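Serine-rich Repeat Adhesion Glycoprotein (Srr1) (Streptococcus agalactiae, PDB 4MBO) binds fibrinogen as a serine-rich repeat glycoprotein, probably attaching the streptococcal surface to host tissue. Local coordinates at residues N42-A48 with R119-W125; V62-L68 with C140-L145; I76-Q80 with G93-P97; K133-Q139 with I152-Y158; Y189-I193 with L240-M244. The contacts are given in a common frame with arbitrary orientation. Residue numbers count along the deposited sequence, not the author numbering.

Overall arrangement
Interactions 1 to 4 lie in the first, immunoglobulin-like β-sandwich and interaction 5 in the second domain. Interaction 1 pairs strands of one sheet and interaction 2 strands of the facing sheet; they meet in the core, where Phe-47 packs on Val-62 and Leu-145. Interaction 3, at the edge of the second sheet away from interaction 4, rests on two direct backbone hydrogen bonds and little apolar packing. Interaction 4 continues the hairpin of strands 139-145 and 148-157, adding threonine hydroxyls and a surface salt bridge. Interaction 5 is the most buried, and a side-chain amide replaces strand pairing there. It joins interaction 4 across the domain boundary, Thr-134 N meeting Asp-242 OD2 at 2.9 Å.

Interaction 1: residues N42-A48 with R119-W125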
# COMPACT_ATOMS: atom_id res chain seq x y z
N ASN A 42 9.36 -6.25 0.38
CA ASN A 42 9.33 -5.68 1.70
C ASN A 42 10.67 -5.97 2.35
O ASN A 42 11.51 -6.69 1.78
CB ASN A 42 8.15 -6.22 2.54
CG ASN A 42 8.15 -7.73 2.66
OD1 ASN A 42 7.42 -8.41 1.94
ND2 ASN A 42 9.00 -8.27 3.53
N LEU A 43 10.87 -5.35 3.50
CA LEU A 43 12.04 -5.58 4.34
C LEU A 43 11.65 -6.55 5.43
O LEU A 43 10.47 -6.92 5.56
CB LEU A 43 12.52 -4.28 4.96
CG LEU A 43 12.97 -3.23 3.94
CD1 LEU A 43 13.23 -1.88 4.61
CD2 LEU A 43 14.17 -3.69 3.13
N VAL A 44 12.63 -7.01 6.21
CA VAL A 44 12.35 -7.93 7.29
C VAL A 44 12.96 -7.38 8.59
O VAL A 44 14.13 -6.97 8.63
CB VAL A 44 12.92 -9.35 7.00
CG1 VAL A 44 12.67 -10.24 8.21
CG2 VAL A 44 12.21 -9.95 5.77
N LEU A 45 12.15 -7.34 9.62
CA LEU A 45 12.57 -6.95 10.96
C LEU A 45 12.69 -8.17 11.85
O LEU A 45 11.79 -9.01 11.91
CB LEU A 45 11.52 -6.02 11.56
CG LEU A 45 11.68 -5.66 13.05
CD1 LEU A 45 12.97 -4.88 13.27
CD2 LEU A 45 10.47 -4.86 13.53
N ASN A 46 13.80 -8.25 12.58
CA ASN A 46 13.86 -9.27 13.59
C ASN A 46 14.45 -8.72 14.88
O ASN A 46 15.26 -7.78 14.87
CB ASN A 46 14.63 -10.49 13.15
CG ASN A 46 16.10 -10.27 13.12
OD1 ASN A 46 16.63 -9.72 12.18
ND2 ASN A 46 16.79 -10.75 14.16
N PHE A 47 14.00 -9.27 16.00
CA PHE A 47 14.52 -8.88 17.30
C PHE A 47 14.40 -10.04 18.26
O PHE A 47 13.63 -10.98 18.04
CB PHE A 47 13.82 -7.61 17.84
CG PHE A 47 12.34 -7.72 18.01
CD1 PHE A 47 11.80 -8.19 19.20
CD2 PHE A 47 11.49 -7.31 16.99
CE1 PHE A 47 10.41 -8.29 19.35
CE2 PHE A 47 10.12 -7.40 17.15
CZ PHE A 47 9.59 -7.89 18.31
N ALA A 48 15.17 -9.97 19.34
CA ALA A 48 15.14 -11.01 20.35
C ALA A 48 15.70 -10.43 21.64
O ALA A 48 16.46 -9.45 21.62
CB ALA A 48 15.99 -12.19 19.90
N ARG A 119 11.60 -13.97 20.64
CA ARG A 119 12.27 -13.89 19.36
C ARG A 119 11.18 -13.68 18.32
O ARG A 119 10.22 -14.45 18.27
CB ARG A 119 13.05 -15.18 19.06
CG ARG A 119 13.89 -15.15 17.79
CD ARG A 119 14.87 -16.33 17.72
NE ARG A 119 15.73 -16.33 18.90
CZ ARG A 119 16.82 -15.57 19.03
NH1 ARG A 119 17.25 -14.81 18.01
NH2 ARG A 119 17.46 -15.55 20.18
N VAL A 120 11.36 -12.68 17.46
CA VAL A 120 10.38 -12.34 16.46
C VAL A 120 11.01 -11.96 15.12
O VAL A 120 12.08 -11.31 15.09
CB VAL A 120 9.56 -11.10 16.94
CG1 VAL A 120 8.59 -10.60 15.86
CG2 VAL A 120 8.81 -11.42 18.22
N ASN A 121 10.35 -12.43 14.05
CA ASN A 121 10.65 -12.06 12.68
C ASN A 121 9.33 -11.56 12.10
O ASN A 121 8.27 -12.14 12.37
CB ASN A 121 11.09 -13.25 11.85
CG ASN A 121 12.45 -13.77 12.24
OD1 ASN A 121 13.46 -13.08 12.12
ND2 ASN A 121 12.49 -15.01 12.64
N MET A 122 9.36 -10.46 11.36
CA MET A 122 8.15 -10.02 10.67
C MET A 122 8.49 -9.12 9.49
O MET A 122 9.55 -8.46 9.48
CB MET A 122 7.24 -9.25 11.62
CG MET A 122 7.73 -7.86 11.86
SD MET A 122 6.62 -6.89 12.91
CE MET A 122 7.02 -7.68 14.42
N PRO A 123 7.61 -9.11 8.48
CA PRO A 123 7.83 -8.16 7.40
C PRO A 123 7.48 -6.73 7.81
O PRO A 123 6.58 -6.49 8.62
CB PRO A 123 6.87 -8.64 6.29
CG PRO A 123 5.80 -9.32 7.02
CD PRO A 123 6.47 -9.99 8.21
N VAL A 124 8.26 -5.80 7.29
CA VAL A 124 7.98 -4.37 7.45
C VAL A 124 8.15 -3.73 6.08
O VAL A 124 8.94 -4.19 5.27
CB VAL A 124 8.85 -3.66 8.49
CG1 VAL A 124 8.55 -4.16 9.90
CG2 VAL A 124 10.32 -3.77 8.20
N TRP A 125 7.41 -2.65 5.84
CA TRP A 125 7.40 -1.98 4.57
C TRP A 125 7.71 -0.50 4.69
O TRP A 125 7.28 0.15 5.66
CB TRP A 125 5.98 -2.03 3.98
CG TRP A 125 5.52 -3.33 3.43
CD1 TRP A 125 5.48 -3.67 2.11
CD2 TRP A 125 5.00 -4.43 4.15
NE1 TRP A 125 4.97 -4.92 1.97
CE2 TRP A 125 4.65 -5.41 3.20
CE3 TRP A 125 4.75 -4.68 5.52
CZ2 TRP A 125 4.12 -6.65 3.56
CZ3 TRP A 125 4.19 -5.91 5.87
CH2 TRP A 125 3.88 -6.87 4.90
O HOH W 1 4.88 -7.87 0.15
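Two neighbouring antiparallel strands of an immunoglobulin-like β-sandwich meet here, residues 43-48 and 119-125, their axes 4.4 Å apart at closest and their directions 139° apart, a marked twist. Leu-45, Val-124 and Phe-47 lose the most surface. Leu-45 belongs to a hydrogen-bonded pair with Met-122: Leu-45 N donates to Met-122 O at 2.8 Å and Met-122 N to Leu-45 O at 2.9 Å. Its CB also lies 3.9 Å from Val-124 CG1, so each residue spans more than its own rung. Val-124 pairs with Leu-43 (Leu-43 N to Val-124 O 2.9 Å, Val-124 N to Leu-43 O 3.0 Å), and its CG2 rests 3.9 Å from Leu-43 CB. Phe-47 forms the third hydrogen-bonded pair, with Val-120, through two bonds of 2.9 Å, N to O in each direction. All six of these side chains share the sheet face turned to the sandwich interior, where Leu-45 also touches Ile-22 and Leu-64, and Phe-47 touches Phe-60 and Val-62. With chi1 at 59° (p), the Phe-47 ring swings across to the partner strand: Val-120 CB sits over its face, 3.8 Å from the centroid and 23° off the normal, a CH-pi contact, while Met-122 CE meets its edge 4.1 Å from CE2.

Interaction 2: residues V62-L68 with C140-L145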
# COMPACT_ATOMS: atom_id res chain seq x y z
N VAL A 62 8.69 -1.77 20.45
CA VAL A 62 9.64 -1.73 19.32
C VAL A 62 9.28 -0.48 18.51
O VAL A 62 8.17 -0.36 18.01
CB VAL A 62 9.58 -2.98 18.47
CG1 VAL A 62 10.49 -2.88 17.26
CG2 VAL A 62 9.92 -4.20 19.31
N LYS A 63 10.22 0.45 18.41
CA LYS A 63 9.97 1.71 17.72
C LYS A 63 10.45 1.66 16.29
O LYS A 63 11.57 1.27 16.04
CB LYS A 63 10.66 2.83 18.48
CG LYS A 63 10.29 2.89 19.96
CD LYS A 63 11.17 3.96 20.61
CE LYS A 63 11.01 4.04 22.09
NZ LYS A 63 11.84 5.20 22.52
N LEU A 64 9.60 2.06 15.34
CA LEU A 64 10.00 2.14 13.95
C LEU A 64 10.08 3.63 13.55
O LEU A 64 9.45 4.50 14.12
CB LEU A 64 9.01 1.43 13.03
CG LEU A 64 8.59 0.01 13.40
CD1 LEU A 64 7.56 -0.48 12.40
CD2 LEU A 64 9.82 -0.88 13.48
N SER A 65 10.91 3.92 12.56
CA SER A 65 10.97 5.24 11.99
C SER A 65 9.64 5.58 11.33
O SER A 65 8.84 4.69 11.04
CB SER A 65 12.15 5.33 11.02
OG SER A 65 12.17 4.29 10.03
N ASP A 66 9.38 6.87 11.14
CA ASP A 66 8.12 7.33 10.59
C ASP A 66 7.83 6.82 9.20
O ASP A 66 6.69 6.91 8.75
CB ASP A 66 8.11 8.86 10.46
CG ASP A 66 7.92 9.56 11.74
OD1 ASP A 66 7.92 8.96 12.82
OD2 ASP A 66 7.78 10.82 11.65
N ASN A 67 8.84 6.34 8.50
CA ASN A 67 8.62 5.89 7.15
C ASN A 67 8.54 4.39 7.02
O ASN A 67 8.70 3.88 5.93
CB ASN A 67 9.74 6.41 6.24
CG ASN A 67 11.12 5.95 6.70
OD1 ASN A 67 11.25 5.16 7.64
ND2 ASN A 67 12.15 6.42 6.01
N LEU A 68 8.26 3.70 8.12
CA LEU A 68 8.22 2.24 8.13
C LEU A 68 6.97 1.75 8.85
O LEU A 68 6.64 2.30 9.91
CB LEU A 68 9.49 1.78 8.85
CG LEU A 68 9.96 0.35 8.77
CD1 LEU A 68 10.33 -0.02 7.36
CD2 LEU A 68 11.16 0.13 9.70
N CYS A 140 16.29 6.17 4.54
CA CYS A 140 16.82 5.59 5.78
C CYS A 140 15.67 4.99 6.63
O CYS A 140 14.68 5.67 6.94
CB CYS A 140 17.54 6.71 6.54
SG CYS A 140 17.75 6.44 8.30
N PHE A 141 15.79 3.71 6.97
CA PHE A 141 14.79 2.97 7.76
C PHE A 141 15.45 2.48 9.03
O PHE A 141 16.52 1.93 8.97
CB PHE A 141 14.21 1.80 6.98
CG PHE A 141 13.63 2.21 5.66
CD1 PHE A 141 12.36 2.77 5.60
CD2 PHE A 141 14.35 2.05 4.49
CE1 PHE A 141 11.83 3.17 4.42
CE2 PHE A 141 13.81 2.46 3.28
CZ PHE A 141 12.55 3.00 3.25
N THR A 142 14.81 2.72 10.16
CA THR A 142 15.36 2.31 11.46
C THR A 142 14.31 1.68 12.38
O THR A 142 13.12 1.88 12.24
CB THR A 142 16.05 3.47 12.23
OG1 THR A 142 15.12 4.51 12.61
CG2 THR A 142 17.18 4.09 11.37
N ALA A 143 14.81 0.93 13.35
CA ALA A 143 14.00 0.32 14.38
C ALA A 143 14.82 0.29 15.64
O ALA A 143 16.00 -0.03 15.62
CB ALA A 143 13.57 -1.07 13.99
N THR A 144 14.16 0.54 16.77
CA THR A 144 14.80 0.59 18.08
C THR A 144 14.08 -0.28 19.10
O THR A 144 12.87 -0.29 19.17
CB THR A 144 14.78 2.04 18.62
OG1 THR A 144 15.57 2.88 17.76
CG2 THR A 144 15.35 2.14 20.01
N LEU A 145 14.86 -0.99 19.92
CA LEU A 145 14.31 -1.74 21.03
C LEU A 145 15.25 -1.43 22.20
O LEU A 145 16.39 -1.85 22.22
CB LEU A 145 14.22 -3.25 20.73
CG LEU A 145 13.71 -4.10 21.91
CD1 LEU A 145 12.38 -3.63 22.49
CD2 LEU A 145 13.57 -5.53 21.44
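Lys-63 and Thr-144 satisfy each other's backbone completely: Lys-63 N donates to Thr-144 O at 2.9 Å and Thr-144 N to Lys-63 O at 2.8 Å. Two residues along, Ser-65 N reaches Thr-142 O at 3.0 Å, but the returning bond is made by a side chain. Thr-142 N donates to Ser-65 OG (3.1 Å, N-H...O angle 176°), so the hydroxyl stands in for a backbone carbonyl just where strand 59-64 has ended. The proton of Ser-65 OG goes to Asn-67 OD1 at 2.7 Å, and the other end of the same amide, Asn-67 ND2, donates to Cys-140 O at 2.8 Å. Ser-65 O is then available to close a type I β turn, accepting from Leu-68 N at 3.1 Å. In the immunoglobulin-like sandwich this turn carries the chain out of the sheet holding strands 59-64 and 139-145 towards strand 68-69 of the facing sheet. The other backbone edges are engaged too, Leu-64 with His-100 and Phe-141 with Ile-152. Below the polar chain lies apolar packing: Leu-64 CD2 is 3.8 Å from Ala-143 CB, and Leu-68 CD1 is 3.9 Å from Phe-141 CD1. Cys-140 SG carries a covalently linked beta-mercaptoethanol, probably from the crystallisation liquor.

Interaction 3: residues I76-Q80 with G93-P97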
# COMPACT_ATOMS: atom_id res chain seq x y z
N ILE A 76 -4.51 -4.31 8.91
CA ILE A 76 -4.44 -4.97 10.22
C ILE A 76 -3.48 -4.24 11.14
O ILE A 76 -2.35 -3.87 10.73
CB ILE A 76 -3.94 -6.42 10.06
CG1 ILE A 76 -4.87 -7.20 9.14
CG2 ILE A 76 -3.87 -7.13 11.42
CD1 ILE A 76 -4.39 -8.60 8.81
N LEU A 77 -3.93 -4.01 12.38
CA LEU A 77 -3.06 -3.37 13.39
C LEU A 77 -2.31 -4.40 14.24
O LEU A 77 -1.19 -4.14 14.68
CB LEU A 77 -3.88 -2.47 14.29
CG LEU A 77 -4.53 -1.28 13.60
CD1 LEU A 77 -5.41 -0.56 14.61
CD2 LEU A 77 -3.51 -0.38 12.97
N LYS A 78 -2.92 -5.55 14.46
CA LYS A 78 -2.29 -6.59 15.23
C LYS A 78 -1.02 -7.02 14.52
O LYS A 78 -0.86 -6.82 13.31
CB LYS A 78 -3.23 -7.79 15.35
CG LYS A 78 -4.59 -7.40 15.92
CD LYS A 78 -4.63 -7.46 17.43
CE LYS A 78 -5.12 -8.82 17.90
NZ LYS A 78 -6.55 -9.04 17.55
N VAL A 79 -0.07 -7.52 15.30
CA VAL A 79 1.11 -8.18 14.75
C VAL A 79 1.05 -9.61 15.29
O VAL A 79 0.16 -9.95 16.05
CB VAL A 79 2.43 -7.47 15.09
CG1 VAL A 79 2.49 -6.10 14.40
CG2 VAL A 79 2.64 -7.36 16.58
N GLN A 80 1.97 -10.49 14.91
CA GLN A 80 1.89 -11.85 15.42
C GLN A 80 2.22 -11.95 16.90
O GLN A 80 3.03 -11.17 17.43
CB GLN A 80 2.78 -12.82 14.62
CG GLN A 80 2.45 -12.85 13.13
CD GLN A 80 1.02 -13.28 12.82
OE1 GLN A 80 0.27 -12.55 12.16
NE2 GLN A 80 0.62 -14.43 13.34
N GLY A 93 0.62 -8.19 20.39
CA GLY A 93 1.14 -6.92 19.98
C GLY A 93 0.33 -6.22 18.93
O GLY A 93 -0.47 -6.84 18.22
N SER A 94 0.50 -4.91 18.88
CA SER A 94 -0.19 -4.10 17.90
C SER A 94 0.68 -2.94 17.44
O SER A 94 1.49 -2.39 18.21
CB SER A 94 -1.53 -3.57 18.43
OG SER A 94 -1.36 -2.83 19.60
N TYR A 95 0.52 -2.62 16.16
CA TYR A 95 1.19 -1.50 15.53
C TYR A 95 0.27 -0.30 15.60
O TYR A 95 -0.97 -0.43 15.49
CB TYR A 95 1.48 -1.80 14.06
CG TYR A 95 1.92 -0.63 13.26
CD1 TYR A 95 3.21 -0.15 13.34
CD2 TYR A 95 1.04 -0.01 12.37
CE1 TYR A 95 3.61 0.95 12.61
CE2 TYR A 95 1.45 1.07 11.62
CZ TYR A 95 2.74 1.55 11.73
OH TYR A 95 3.18 2.64 11.01
N SER A 96 0.87 0.86 15.85
CA SER A 96 0.18 2.14 15.88
C SER A 96 0.59 3.04 14.76
O SER A 96 1.74 3.43 14.67
CB SER A 96 0.55 2.88 17.17
OG SER A 96 -0.02 4.20 17.14
N PRO A 97 -0.38 3.44 13.92
CA PRO A 97 -0.11 4.40 12.88
C PRO A 97 0.27 5.78 13.43
O PRO A 97 0.94 6.56 12.78
CB PRO A 97 -1.45 4.49 12.14
CG PRO A 97 -2.16 3.20 12.43
CD PRO A 97 -1.69 2.77 13.79
O HOH W 2 -0.43 -10.28 18.76
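At Gly-93, on strand 89-95, the backbone fits closely against Val-79. A CB built on it would fall 2.9 Å from Val-79 CG2, a clash, so the absence of a side chain lets the segments close up. Its carbonyl accepts from the backbone of the 76-80 loop, Val-79 N to Gly-93 O at 3.0 Å, and Gly-93 N donates to a water at 2.9 Å that sits 2.8 Å from Val-79 O. Ser-94 is the partner of Lys-78 in a single backbone bridge, with CA atoms 4.2 Å apart; its CA also makes a CA-H...O contact of 3.4 Å with Leu-77 O, while its backbone pairs with Thr-103 on the neighbouring strand. Tyr-95 supplies the second direct hydrogen bond, N to Leu-77 O at 2.7 Å and nearly straight (178°). The side chain of Tyr-95 leads off towards Thr-70, its CB staying 4.4 Å from Val-79 CG1. After the strand, Pro-97 CD packs 3.7 Å from Leu-77 CD2 at the surface. Leu-77 thus lies opposite Tyr-95 and Val-79 opposite Gly-93, so the chains run in opposite directions. The loop extends the edge of the immunoglobulin-like domain's sheet on the side of strand 82-83. With two nearly straight direct hydrogen bonds and few apolar pairs, the attachment is set chiefly by backbone polarity, and hence by register, with one close steric requirement at Gly-93.

Interaction 4: residues K133-Q139 with I152-Y158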
# COMPACT_ATOMS: atom_id res chain seq x y z
N LYS A 133 6.10 8.32 -3.42
CA LYS A 133 6.63 8.42 -4.77
C LYS A 133 7.96 7.70 -4.91
O LYS A 133 8.73 7.58 -3.95
CB LYS A 133 6.82 9.90 -5.18
CG LYS A 133 5.54 10.70 -5.30
CD LYS A 133 5.84 12.16 -5.62
CE LYS A 133 4.63 13.05 -5.53
NZ LYS A 133 4.97 14.46 -5.92
N THR A 134 8.27 7.28 -6.12
CA THR A 134 9.55 6.64 -6.40
C THR A 134 10.69 7.58 -6.03
O THR A 134 10.60 8.78 -6.26
CB THR A 134 9.63 6.31 -7.89
OG1 THR A 134 8.65 5.30 -8.21
CG2 THR A 134 10.98 5.85 -8.29
N THR A 135 11.73 7.05 -5.40
CA THR A 135 12.84 7.89 -4.98
C THR A 135 14.07 7.53 -5.78
O THR A 135 14.32 6.35 -6.03
CB THR A 135 13.16 7.74 -3.47
OG1 THR A 135 13.70 6.45 -3.18
CG2 THR A 135 11.90 7.97 -2.62
N SER A 136 14.80 8.53 -6.23
CA SER A 136 16.07 8.27 -6.94
C SER A 136 17.17 7.89 -5.95
O SER A 136 18.12 7.17 -6.30
CB SER A 136 16.53 9.50 -7.71
OG SER A 136 16.70 10.59 -6.80
N ASP A 137 17.06 8.38 -4.73
CA ASP A 137 18.12 8.16 -3.73
C ASP A 137 17.63 7.23 -2.60
O ASP A 137 16.45 7.04 -2.41
CB ASP A 137 18.60 9.50 -3.17
CG ASP A 137 18.95 10.59 -4.27
OD1 ASP A 137 19.27 10.31 -5.48
OD2 ASP A 137 18.93 11.79 -3.88
N LYS A 138 18.58 6.70 -1.84
CA LYS A 138 18.24 5.81 -0.74
C LYS A 138 17.58 6.52 0.43
O LYS A 138 17.99 7.63 0.81
CB LYS A 138 19.47 5.06 -0.23
CG LYS A 138 20.05 4.06 -1.22
CD LYS A 138 21.20 3.24 -0.63
CE LYS A 138 22.37 4.14 -0.27
NZ LYS A 138 23.67 3.47 0.14
N GLN A 139 16.58 5.86 1.00
CA GLN A 139 15.85 6.33 2.17
C GLN A 139 16.40 5.58 3.36
O GLN A 139 16.89 4.48 3.21
CB GLN A 139 14.36 6.01 2.01
CG GLN A 139 13.75 6.51 0.70
CD GLN A 139 13.84 8.01 0.59
OE1 GLN A 139 13.14 8.74 1.30
NE2 GLN A 139 14.64 8.49 -0.35
N ILE A 152 18.81 0.42 7.90
CA ILE A 152 19.09 -0.04 6.54
C ILE A 152 18.65 1.06 5.59
O ILE A 152 17.72 1.82 5.90
CB ILE A 152 18.42 -1.39 6.24
CG1 ILE A 152 19.05 -2.05 5.00
CG2 ILE A 152 16.91 -1.23 6.09
CD1 ILE A 152 18.59 -3.48 4.81
N GLU A 153 19.33 1.17 4.44
CA GLU A 153 18.97 2.16 3.44
C GLU A 153 18.54 1.49 2.14
O GLU A 153 19.17 0.53 1.69
CB GLU A 153 20.16 3.09 3.12
CG GLU A 153 20.54 4.03 4.24
CD GLU A 153 21.65 4.97 3.79
OE1 GLU A 153 21.36 6.15 3.72
OE2 GLU A 153 22.75 4.51 3.43
N GLU A 154 17.48 2.02 1.54
CA GLU A 154 16.95 1.49 0.28
C GLU A 154 16.24 2.56 -0.50
O GLU A 154 15.56 3.40 0.10
CB GLU A 154 15.84 0.43 0.52
CG GLU A 154 16.13 -0.68 1.50
CD GLU A 154 17.06 -1.73 0.98
OE1 GLU A 154 17.34 -1.77 -0.24
OE2 GLU A 154 17.58 -2.52 1.82
N ARG A 155 16.38 2.54 -1.83
CA ARG A 155 15.50 3.34 -2.65
C ARG A 155 14.13 2.66 -2.62
O ARG A 155 14.01 1.46 -2.35
CB ARG A 155 15.99 3.36 -4.11
CG ARG A 155 17.34 3.98 -4.27
CD ARG A 155 17.77 3.96 -5.74
NE ARG A 155 19.20 4.19 -5.77
CZ ARG A 155 20.10 3.24 -5.51
NH1 ARG A 155 21.39 3.53 -5.52
NH2 ARG A 155 19.70 1.99 -5.21
N VAL A 156 13.10 3.41 -2.95
CA VAL A 156 11.73 2.89 -3.03
C VAL A 156 11.26 3.12 -4.45
O VAL A 156 11.31 4.23 -4.94
CB VAL A 156 10.83 3.55 -2.00
CG1 VAL A 156 9.39 3.09 -2.18
CG2 VAL A 156 11.35 3.23 -0.60
N GLN A 157 10.79 2.07 -5.09
CA GLN A 157 10.37 2.18 -6.47
C GLN A 157 8.95 1.72 -6.68
O GLN A 157 8.52 0.73 -6.13
CB GLN A 157 11.30 1.31 -7.33
CG GLN A 157 10.87 1.11 -8.76
CD GLN A 157 11.86 0.25 -9.52
OE1 GLN A 157 12.98 0.66 -9.76
NE2 GLN A 157 11.44 -0.94 -9.90
N TYR A 158 8.23 2.49 -7.49
CA TYR A 158 6.90 2.16 -7.92
C TYR A 158 6.93 2.10 -9.45
O TYR A 158 7.83 2.65 -10.11
CB TYR A 158 5.92 3.24 -7.53
CG TYR A 158 5.69 3.42 -6.05
CD1 TYR A 158 4.73 2.68 -5.39
CD2 TYR A 158 6.41 4.36 -5.31
CE1 TYR A 158 4.49 2.83 -4.02
CE2 TYR A 158 6.19 4.53 -3.96
CZ TYR A 158 5.21 3.79 -3.32
OH TYR A 158 4.98 3.92 -1.97
O HOH W 3 7.16 5.73 -10.46
O HOH W 4 23.61 1.61 2.50
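The pairing runs in two registers: Thr-134 and Thr-135 lie against Gln-157 and Val-156, but Lys-138 lies against Arg-155, so Ser-136 and Asp-137 loop outward. Beyond this excursion Gln-139 and Glu-154 form an antiparallel hydrogen-bonded pair (Gln-139 N to Glu-154 O 2.8 Å, Glu-154 N to Gln-139 O 3.0 Å), the start of the β hairpin of strands 139-145 and 148-157 in the immunoglobulin-like sandwich. Before it, Thr-135 N donates to Val-156 O at 2.9 Å, and Val-156 N returns to Thr-135 OG1 at 3.1 Å. That hydroxyl in turn donates to Asp-137 O at 2.9 Å, pinning the loop. Thr-134 OG1 likewise accepts from Tyr-158 N at 2.9 Å, while Thr-134 N is hydrogen-bonded to Asp-242 OD2 of the second domain. Lys-138 CG lies over one face of the Arg-155 guanidinium, whose NE makes a weak hydrogen bond of 3.2 Å to Ser-136 O. Lys-138 NZ forms a salt bridge with Glu-153 OE2 at 3.6 Å, doubled by a water 3.0 Å from that NZ and 3.2 Å from that OE2.

Interaction 5: residues Y189-I193 with L240-M244; sequences YITQI and LTDSM
Met-244 takes a left-handed backbone conformation (phi 69°, psi 8°), unusual for a residue with a side chain. It ends the irregular 240-244 segment, in which Asp-242 and Ser-243 are near-helical and Thr-241 (chi1 63°, p) forms an ST motif: its OG1 accepts from Met-244 N at 3.0 Å and also bonds Gln-246. Opposite lies the extended strand 189-193, phi -102 to -117°, psi 118 to 136°. The backbones do not pair: CA atoms are 7.0 Å apart for Ile-190 and Met-244, 8.3 Å for Gln-192 and Leu-240. Ile-190 and Gln-192 project towards the loop. Gln-192 (m, t, chi3 -29°) donates from NE2 to Thr-241 O at 2.8 Å, while its OE1 accepts from Arg-174. Met-244 (m, t, t) inserts SD 3.5 Å from Ile-190 O and 3.7 Å from Ile-190 CG2, with CE 3.5 Å from Gln-192 OE1. In this adhesin domain a loop thus packs on a sheet face, fixed in direction by one hydrogen bond from the buried Gln-192 side-chain amide and filled by thioether packing.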
# COMPACT_ATOMS: atom_id res chain seq x y z
N TYR A 189 -8.94 -0.55 -5.68
CA TYR A 189 -8.21 -0.50 -6.93
C TYR A 189 -8.37 0.90 -7.47
O TYR A 189 -9.48 1.33 -7.83
CB TYR A 189 -8.81 -1.56 -7.90
CG TYR A 189 -8.22 -1.54 -9.29
CD1 TYR A 189 -6.92 -1.96 -9.53
CD2 TYR A 189 -8.96 -1.12 -10.39
CE1 TYR A 189 -6.37 -1.97 -10.80
CE2 TYR A 189 -8.42 -1.13 -11.66
CZ TYR A 189 -7.13 -1.56 -11.87
OH TYR A 189 -6.55 -1.55 -13.14
N ILE A 190 -7.26 1.58 -7.60
CA ILE A 190 -7.27 2.96 -8.05
C ILE A 190 -6.60 3.13 -9.40
O ILE A 190 -5.55 2.53 -9.68
CB ILE A 190 -6.59 3.87 -7.01
CG1 ILE A 190 -7.35 3.77 -5.70
CG2 ILE A 190 -6.59 5.32 -7.51
CD1 ILE A 190 -6.89 4.74 -4.63
N THR A 191 -7.25 3.93 -10.26
CA THR A 191 -6.79 4.22 -11.57
C THR A 191 -6.49 5.70 -11.72
O THR A 191 -7.34 6.54 -11.37
CB THR A 191 -7.85 3.83 -12.63
OG1 THR A 191 -8.10 2.41 -12.55
CG2 THR A 191 -7.33 4.10 -14.02
N GLN A 192 -5.28 6.01 -12.20
CA GLN A 192 -4.92 7.40 -12.52
C GLN A 192 -5.01 7.58 -14.03
O GLN A 192 -4.40 6.83 -14.80
CB GLN A 192 -3.53 7.74 -12.07
CG GLN A 192 -3.35 7.68 -10.57
CD GLN A 192 -1.89 7.84 -10.17
OE1 GLN A 192 -0.98 7.47 -10.94
NE2 GLN A 192 -1.66 8.34 -8.96
N ILE A 193 -5.81 8.56 -14.44
CA ILE A 193 -5.98 8.91 -15.84
C ILE A 193 -5.16 10.18 -16.05
O ILE A 193 -5.35 11.18 -15.38
CB ILE A 193 -7.47 9.13 -16.17
CG1 ILE A 193 -8.23 7.79 -16.10
CG2 ILE A 193 -7.68 9.79 -17.53
CD1 ILE A 193 -8.85 7.54 -14.78
N LEU A 240 -0.59 14.11 -7.63
CA LEU A 240 -0.70 12.66 -7.60
C LEU A 240 0.57 12.00 -7.04
O LEU A 240 1.70 12.43 -7.33
CB LEU A 240 -0.94 12.11 -9.00
CG LEU A 240 -2.23 12.57 -9.67
CD1 LEU A 240 -2.23 12.04 -11.09
CD2 LEU A 240 -3.49 12.12 -8.94
N THR A 241 0.37 10.95 -6.26
CA THR A 241 1.47 10.14 -5.75
C THR A 241 1.57 8.88 -6.64
O THR A 241 0.71 8.63 -7.49
CB THR A 241 1.22 9.71 -4.28
OG1 THR A 241 0.04 8.87 -4.24
CG2 THR A 241 1.09 10.92 -3.41
N ASP A 242 2.61 8.08 -6.44
CA ASP A 242 2.77 6.84 -7.16
C ASP A 242 2.11 5.67 -6.40
O ASP A 242 1.66 4.69 -7.00
CB ASP A 242 4.27 6.57 -7.40
CG ASP A 242 4.97 7.64 -8.25
OD1 ASP A 242 4.32 8.23 -9.16
OD2 ASP A 242 6.16 7.90 -8.00
N SER A 243 2.07 5.75 -5.06
CA SER A 243 1.39 4.69 -4.30
C SER A 243 -0.12 4.79 -4.37
O SER A 243 -0.81 3.81 -4.14
CB SER A 243 1.75 4.76 -2.81
OG SER A 243 1.18 5.92 -2.24
N MET A 244 -0.63 5.99 -4.68
CA MET A 244 -2.04 6.26 -4.75
C MET A 244 -2.73 6.22 -3.39
O MET A 244 -3.94 6.32 -3.32
CB MET A 244 -2.74 5.35 -5.76
CG MET A 244 -2.02 5.25 -7.07
SD MET A 244 -3.05 4.52 -8.36
CE MET A 244 -1.85 4.35 -9.66